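Uncharacterized protein (Enterococcus faecalis, PDB 2QRU) is of unknown function but adopts the alpha/beta-hydrolase fold and is probably a hydrolase. Local coordinates at residues L207-D221 / T235-H249. Sequence-based numbering, arbitrary orientation.
With PO4 (phosphate ion), chain B.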
loop_
_atom_site.group_PDB
_atom_site.type_symbol
_atom_site.label_atom_id
_atom_site.label_comp_id
_atom_site.label_asym_id
_atom_site.label_seq_id
_atom_site.Cartn_x
_atom_site.Cartn_y
_atom_site.Cartn_z
ATOM N N LEU A 207 -14.432 -9.093 2.316
ATOM C CA LEU A 207 -13.943 -8.821 0.962
ATOM C C LEU A 207 -15.093 -8.826 -0.033
ATOM O O LEU A 207 -15.085 -8.052 -0.978
ATOM C CB LEU A 207 -12.899 -9.848 0.571
ATOM C CG LEU A 207 -11.563 -9.764 1.334
ATOM C CD1 LEU A 207 -10.704 -10.956 0.946
ATOM C CD2 LEU A 207 -10.774 -8.460 1.027
ATOM N N LYS A 208 -16.089 -9.688 0.190
ATOM C CA LYS A 208 -17.270 -9.775 -0.702
ATOM C C LYS A 208 -18.084 -8.483 -0.780
ATOM O O LYS A 208 -18.840 -8.300 -1.725
ATOM C CB LYS A 208 -18.161 -10.965 -0.313
ATOM C CG LYS A 208 -17.507 -12.264 -0.711
ATOM C CD LYS A 208 -18.355 -13.470 -0.298
ATOM C CE LYS A 208 -17.600 -14.734 -0.683
ATOM N NZ LYS A 208 -18.376 -15.926 -0.272
ATOM N N THR A 209 -17.940 -7.618 0.224
ATOM C CA THR A 209 -18.601 -6.309 0.254
ATOM C C THR A 209 -17.795 -5.167 -0.418
ATOM O O THR A 209 -18.311 -4.029 -0.523
ATOM C CB THR A 209 -18.914 -5.848 1.688
ATOM O OG1 THR A 209 -17.717 -5.408 2.337
ATOM C CG2 THR A 209 -19.597 -6.956 2.494
ATOM N N PHE A 210 -16.578 -5.470 -0.870
ATOM C CA PHE A 210 -15.670 -4.430 -1.363
ATOM C C PHE A 210 -15.988 -4.026 -2.813
ATOM O O PHE A 210 -16.595 -4.821 -3.574
ATOM C CB PHE A 210 -14.189 -4.905 -1.254
ATOM C CG PHE A 210 -13.570 -4.686 0.115
ATOM C CD1 PHE A 210 -14.365 -4.450 1.245
ATOM C CD2 PHE A 210 -12.179 -4.762 0.270
ATOM C CE1 PHE A 210 -13.759 -4.274 2.522
ATOM C CE2 PHE A 210 -11.580 -4.593 1.526
ATOM C CZ PHE A 210 -12.365 -4.347 2.647
ATOM N N PRO A 211 -15.557 -2.816 -3.211
ATOM C CA PRO A 211 -15.713 -2.368 -4.594
ATOM C C PRO A 211 -14.691 -3.060 -5.544
ATOM O O PRO A 211 -13.708 -3.633 -5.066
ATOM C CB PRO A 211 -15.386 -0.867 -4.526
ATOM C CG PRO A 211 -14.504 -0.688 -3.370
ATOM C CD PRO A 211 -14.857 -1.808 -2.377
ATOM N N PRO A 212 -14.889 -2.939 -6.880
ATOM C CA PRO A 212 -14.040 -3.679 -7.832
ATOM C C PRO A 212 -12.576 -3.407 -7.686
ATOM O O PRO A 212 -12.140 -2.249 -7.483
ATOM C CB PRO A 212 -14.522 -3.210 -9.205
ATOM C CG PRO A 212 -16.015 -2.907 -8.911
ATOM C CD PRO A 212 -15.911 -2.179 -7.591
ATOM N N CYS A 213 -11.807 -4.478 -7.811
ATOM C CA CYS A 213 -10.388 -4.395 -7.602
ATOM C C CYS A 213 -9.608 -4.980 -8.799
ATOM O O CYS A 213 -10.022 -6.045 -9.375
ATOM C CB CYS A 213 -10.060 -5.150 -6.302
ATOM S SG CYS A 213 -8.258 -5.173 -5.975
ATOM N N PHE A 214 -8.548 -4.281 -9.202
ATOM C CA PHE A 214 -7.543 -4.828 -10.134
ATOM C C PHE A 214 -6.363 -5.280 -9.304
ATOM O O PHE A 214 -5.742 -4.478 -8.575
ATOM C CB PHE A 214 -7.083 -3.776 -11.131
ATOM C CG PHE A 214 -6.087 -4.294 -12.132
ATOM C CD1 PHE A 214 -4.714 -4.405 -11.801
ATOM C CD2 PHE A 214 -6.537 -4.688 -13.407
ATOM C CE1 PHE A 214 -3.796 -4.878 -12.763
ATOM C CE2 PHE A 214 -5.637 -5.191 -14.373
ATOM C CZ PHE A 214 -4.268 -5.279 -14.063
ATOM N N SER A 215 -6.061 -6.580 -9.370
ATOM C CA SER A 215 -5.093 -7.183 -8.441
ATOM C C SER A 215 -4.019 -7.913 -9.234
ATOM O O SER A 215 -4.335 -8.623 -10.181
ATOM C CB SER A 215 -5.803 -8.215 -7.549
ATOM O OG SER A 215 -4.907 -8.818 -6.613
ATOM N N THR A 216 -2.754 -7.758 -8.847
ATOM C CA THR A 216 -1.645 -8.360 -9.589
ATOM C C THR A 216 -0.475 -8.697 -8.648
ATOM O O THR A 216 -0.231 -8.003 -7.666
ATOM C CB THR A 216 -1.171 -7.397 -10.724
ATOM O OG1 THR A 216 -0.088 -7.993 -11.452
ATOM C CG2 THR A 216 -0.694 -6.034 -10.138
ATOM N N ALA A 217 0.241 -9.770 -8.985
ATOM C CA ALA A 217 1.397 -10.222 -8.198
ATOM C C ALA A 217 2.139 -11.233 -9.025
ATOM O O ALA A 217 1.574 -11.821 -9.961
ATOM C CB ALA A 217 0.959 -10.866 -6.893
ATOM N N SER A 218 3.416 -11.395 -8.690
ATOM C CA SER A 218 4.271 -12.346 -9.368
ATOM C C SER A 218 4.180 -13.728 -8.743
ATOM O O SER A 218 4.252 -13.866 -7.509
ATOM C CB SER A 218 5.715 -11.868 -9.287
ATOM O OG SER A 218 6.565 -12.874 -9.812
ATOM N N SER A 219 4.070 -14.745 -9.595
ATOM C CA SER A 219 4.107 -16.156 -9.153
ATOM C C SER A 219 5.349 -16.494 -8.344
ATOM O O SER A 219 5.298 -17.341 -7.440
ATOM C CB SER A 219 4.005 -17.108 -10.347
ATOM O OG SER A 219 5.099 -16.978 -11.263
ATOM N N SER A 220 6.432 -15.780 -8.642
ATOM C CA SER A 220 7.742 -15.985 -8.020
ATOM C C SER A 220 7.989 -15.121 -6.783
ATOM O O SER A 220 9.081 -15.108 -6.224
ATOM C CB SER A 220 8.813 -15.706 -9.068
ATOM O OG SER A 220 8.842 -16.754 -10.010
ATOM N N ASP A 221 6.947 -14.402 -6.346
ATOM C CA ASP A 221 7.035 -13.590 -5.142
ATOM C C ASP A 221 7.427 -14.429 -3.915
ATOM O O ASP A 221 6.658 -15.296 -3.470
ATOM C CB ASP A 221 5.676 -12.928 -4.884
ATOM C CG ASP A 221 5.759 -11.740 -3.932
ATOM O OD1 ASP A 221 6.633 -11.781 -3.009
ATOM O OD2 ASP A 221 4.924 -10.800 -4.101
ATOM N N THR A 235 -12.113 -12.863 -4.929
ATOM C CA THR A 235 -13.142 -12.902 -3.883
ATOM C C THR A 235 -13.909 -11.598 -3.835
ATOM O O THR A 235 -15.131 -11.590 -3.591
ATOM C CB THR A 235 -12.492 -13.230 -2.529
ATOM O OG1 THR A 235 -11.902 -14.544 -2.653
ATOM C CG2 THR A 235 -13.534 -13.260 -1.425
ATOM N N ILE A 236 -13.195 -10.496 -4.062
ATOM C CA ILE A 236 -13.906 -9.216 -4.239
ATOM C C ILE A 236 -14.716 -9.330 -5.546
ATOM O O ILE A 236 -14.161 -9.739 -6.563
ATOM C CB ILE A 236 -12.908 -8.038 -4.293
ATOM C CG1 ILE A 236 -12.101 -7.991 -2.983
ATOM C CG2 ILE A 236 -13.660 -6.734 -4.585
ATOM C CD1 ILE A 236 -11.077 -6.843 -2.892
ATOM N N PRO A 237 -16.026 -9.020 -5.527
ATOM C CA PRO A 237 -16.798 -9.187 -6.788
ATOM C C PRO A 237 -16.358 -8.277 -7.945
ATOM O O PRO A 237 -15.783 -7.192 -7.704
ATOM C CB PRO A 237 -18.232 -8.788 -6.378
ATOM C CG PRO A 237 -18.266 -8.982 -4.917
ATOM C CD PRO A 237 -16.917 -8.575 -4.429
ATOM N N GLU A 238 -16.642 -8.708 -9.180
ATOM C CA GLU A 238 -16.387 -7.843 -10.365
ATOM C C GLU A 238 -14.918 -7.387 -10.459
ATOM O O GLU A 238 -14.605 -6.298 -10.967
ATOM C CB GLU A 238 -17.333 -6.629 -10.374
ATOM C CG GLU A 238 -18.827 -6.988 -10.189
ATOM C CD GLU A 238 -19.366 -7.860 -11.292
ATOM O OE1 GLU A 238 -18.781 -7.868 -12.399
ATOM O OE2 GLU A 238 -20.411 -8.524 -11.070
ATOM N N SER A 239 -14.024 -8.239 -9.966
ATOM C CA SER A 239 -12.597 -7.928 -9.883
ATOM C C SER A 239 -11.783 -8.774 -10.849
ATOM O O SER A 239 -12.301 -9.725 -11.490
ATOM C CB SER A 239 -12.103 -8.053 -8.413
ATOM O OG SER A 239 -12.766 -7.078 -7.586
ATOM N N THR A 240 -10.534 -8.349 -11.040
ATOM C CA THR A 240 -9.627 -8.962 -11.995
ATOM C C THR A 240 -8.313 -9.297 -11.281
ATOM O O THR A 240 -7.799 -8.484 -10.502
ATOM C CB THR A 240 -9.339 -7.935 -13.138
ATOM O OG1 THR A 240 -10.553 -7.701 -13.878
ATOM C CG2 THR A 240 -8.277 -8.451 -14.074
ATOM N N PHE A 241 -7.786 -10.497 -11.547
ATOM C CA PHE A 241 -6.432 -10.856 -11.099
ATOM C C PHE A 241 -5.573 -11.119 -12.332
ATOM O O PHE A 241 -5.948 -11.932 -13.212
ATOM C CB PHE A 241 -6.424 -12.097 -10.229
ATOM C CG PHE A 241 -5.046 -12.633 -9.995
ATOM C CD1 PHE A 241 -4.155 -11.932 -9.180
ATOM C CD2 PHE A 241 -4.638 -13.842 -10.575
ATOM C CE1 PHE A 241 -2.832 -12.408 -8.968
ATOM C CE2 PHE A 241 -3.304 -14.333 -10.364
ATOM C CZ PHE A 241 -2.415 -13.603 -9.563
ATOM N N LYS A 242 -4.443 -10.426 -12.405
ATOM C CA LYS A 242 -3.484 -10.618 -13.487
ATOM C C LYS A 242 -2.159 -11.037 -12.895
ATOM O O LYS A 242 -1.543 -10.284 -12.156
ATOM C CB LYS A 242 -3.312 -9.331 -14.333
ATOM C CG LYS A 242 -4.584 -8.839 -15.046
ATOM C CD LYS A 242 -5.052 -9.889 -16.001
ATOM C CE LYS A 242 -6.100 -9.348 -16.943
ATOM N NZ LYS A 242 -6.155 -10.234 -18.142
ATOM N N ALA A 243 -1.729 -12.258 -13.179
ATOM C CA ALA A 243 -0.420 -12.701 -12.710
ATOM C C ALA A 243 0.676 -12.110 -13.586
ATOM O O ALA A 243 0.472 -11.869 -14.788
ATOM C CB ALA A 243 -0.325 -14.211 -12.747
ATOM N N VAL A 244 1.847 -11.897 -13.003
ATOM C CA VAL A 244 3.067 -11.837 -13.808
ATOM C C VAL A 244 3.928 -13.000 -13.344
ATOM O O VAL A 244 3.721 -13.539 -12.243
ATOM C CB VAL A 244 3.799 -10.480 -13.713
ATOM C CG1 VAL A 244 2.869 -9.323 -14.114
ATOM C CG2 VAL A 244 4.347 -10.250 -12.338
ATOM N N TYR A 245 4.877 -13.404 -14.186
ATOM C CA TYR A 245 5.607 -14.618 -13.928
ATOM C C TYR A 245 7.101 -14.308 -13.791
ATOM O O TYR A 245 7.619 -13.386 -14.427
ATOM C CB TYR A 245 5.279 -15.688 -15.017
ATOM C CG TYR A 245 3.828 -16.167 -14.906
ATOM C CD1 TYR A 245 3.453 -17.089 -13.929
ATOM C CD2 TYR A 245 2.830 -15.659 -15.731
ATOM C CE1 TYR A 245 2.116 -17.512 -13.783
ATOM C CE2 TYR A 245 1.496 -16.084 -15.602
ATOM C CZ TYR A 245 1.152 -17.005 -14.622
ATOM O OH TYR A 245 -0.168 -17.416 -14.471
ATOM N N TYR A 246 7.763 -15.029 -12.898
ATOM C CA TYR A 246 9.228 -15.041 -12.863
ATOM C C TYR A 246 9.897 -13.737 -12.395
ATOM O O TYR A 246 11.109 -13.585 -12.534
ATOM C CB TYR A 246 9.784 -15.555 -14.219
ATOM C CG TYR A 246 9.412 -17.011 -14.454
ATOM C CD1 TYR A 246 9.808 -17.999 -13.537
ATOM C CD2 TYR A 246 8.637 -17.400 -15.553
ATOM C CE1 TYR A 246 9.468 -19.351 -13.714
ATOM C CE2 TYR A 246 8.277 -18.752 -15.745
ATOM C CZ TYR A 246 8.699 -19.719 -14.813
ATOM O OH TYR A 246 8.379 -21.055 -14.966
ATOM N N LEU A 247 9.122 -12.816 -11.811
ATOM C CA LEU A 247 9.664 -11.562 -11.290
ATOM C C LEU A 247 9.709 -11.540 -9.779
ATOM O O LEU A 247 8.916 -12.231 -9.121
ATOM C CB LEU A 247 8.840 -10.356 -11.755
ATOM C CG LEU A 247 8.881 -10.026 -13.234
ATOM C CD1 LEU A 247 8.048 -8.807 -13.539
ATOM C CD2 LEU A 247 10.342 -9.840 -13.711
ATOM N N GLU A 248 10.612 -10.716 -9.243
ATOM C CA GLU A 248 10.703 -10.469 -7.801
ATOM C C GLU A 248 9.454 -9.748 -7.313
ATOM O O GLU A 248 8.776 -9.057 -8.084
ATOM C CB GLU A 248 11.931 -9.613 -7.484
ATOM C CG GLU A 248 12.187 -9.324 -5.981
ATOM C CD GLU A 248 11.971 -7.829 -5.588
ATOM O OE1 GLU A 248 12.689 -6.957 -6.157
ATOM O OE2 GLU A 248 11.159 -7.536 -4.675
ATOM N N HIS A 249 9.163 -9.941 -6.025
ATOM C CA HIS A 249 8.072 -9.259 -5.324
ATOM C C HIS A 249 7.736 -7.848 -5.835
ATOM O O HIS A 249 6.606 -7.584 -6.311
ATOM C CB HIS A 249 8.414 -9.218 -3.823
ATOM C CG HIS A 249 7.451 -8.425 -2.986
ATOM N ND1 HIS A 249 6.123 -8.760 -2.860
ATOM C CD2 HIS A 249 7.636 -7.324 -2.216
ATOM C CE1 HIS A 249 5.531 -7.905 -2.048
ATOM N NE2 HIS A 249 6.426 -7.018 -1.651
HETATM P P PO4 B . 7.111 -4.221 0.870
HETATM O O1 PO4 B . 6.757 -5.697 0.979
HETATM O O2 PO4 B . 8.445 -4.007 1.575
HETATM O O3 PO4 B . 7.349 -3.818 -0.587
HETATM O O4 PO4 B . 5.971 -3.414 1.469
HETATM O O HOH W 1 -16.993 -5.201 -6.252
HETATM O O HOH W 2 4.630 -9.736 -6.698
#
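His249 donates through ND1 to Asp221 OD2, 2.7 Å away and in the imidazole plane, with an almost straight N-H...O angle (179°). The carboxylate receives it on the syn side of OD2, somewhat out of its own plane, turned 53° from the ring. With CG of Asp221 anti to the backbone N (chi1 -162°), the acid lies alongside the histidine. A water bonded to OD2, Ser218 N and His249 O ties the acid to both backbones, while OD1 accepts from Glu223 N and Val224 N. NE2 of His249 bonds to Ser104 OG, consistent with a Ser-His-Asp triad, and to O1 of a phosphate probably from the crystallisation liquor. Ser218 OG gives a short 2.5 Å bond to Leu247 O and accepts from Ser220 N, forming an ST turn.

The candidate acid and histidine follow the C-terminal ends of adjacent parallel strands, 213-218 and 240-244, joined through helix 227-235 in a beta-alpha-beta crossover, as alpha/beta hydrolases place them. Backbone bonds open with Thr240 N donating to Cys213 O (2.9 Å) and close with Ser219 N donating to Val244 O (2.9 Å), but the ladder is interrupted between them: Lys242 O takes the hydroxyl OG1 of Thr216 (2.8 Å), and the buried Ala217 N finds no partner. Where the strands begin, Ser239 OG accepts from Cys213 N (2.8 Å) and donates to Pro237 O. On the face carrying Phe214 and Lys242, CG of Lys242, beside its backbone N, meets CZ of Phe214 at 3.7 Å. Ahead of the strands, Ile236 wedges CD1 between Cys213 CB and the Phe210 ring, with CG2 against Phe210 CB at 3.8 Å.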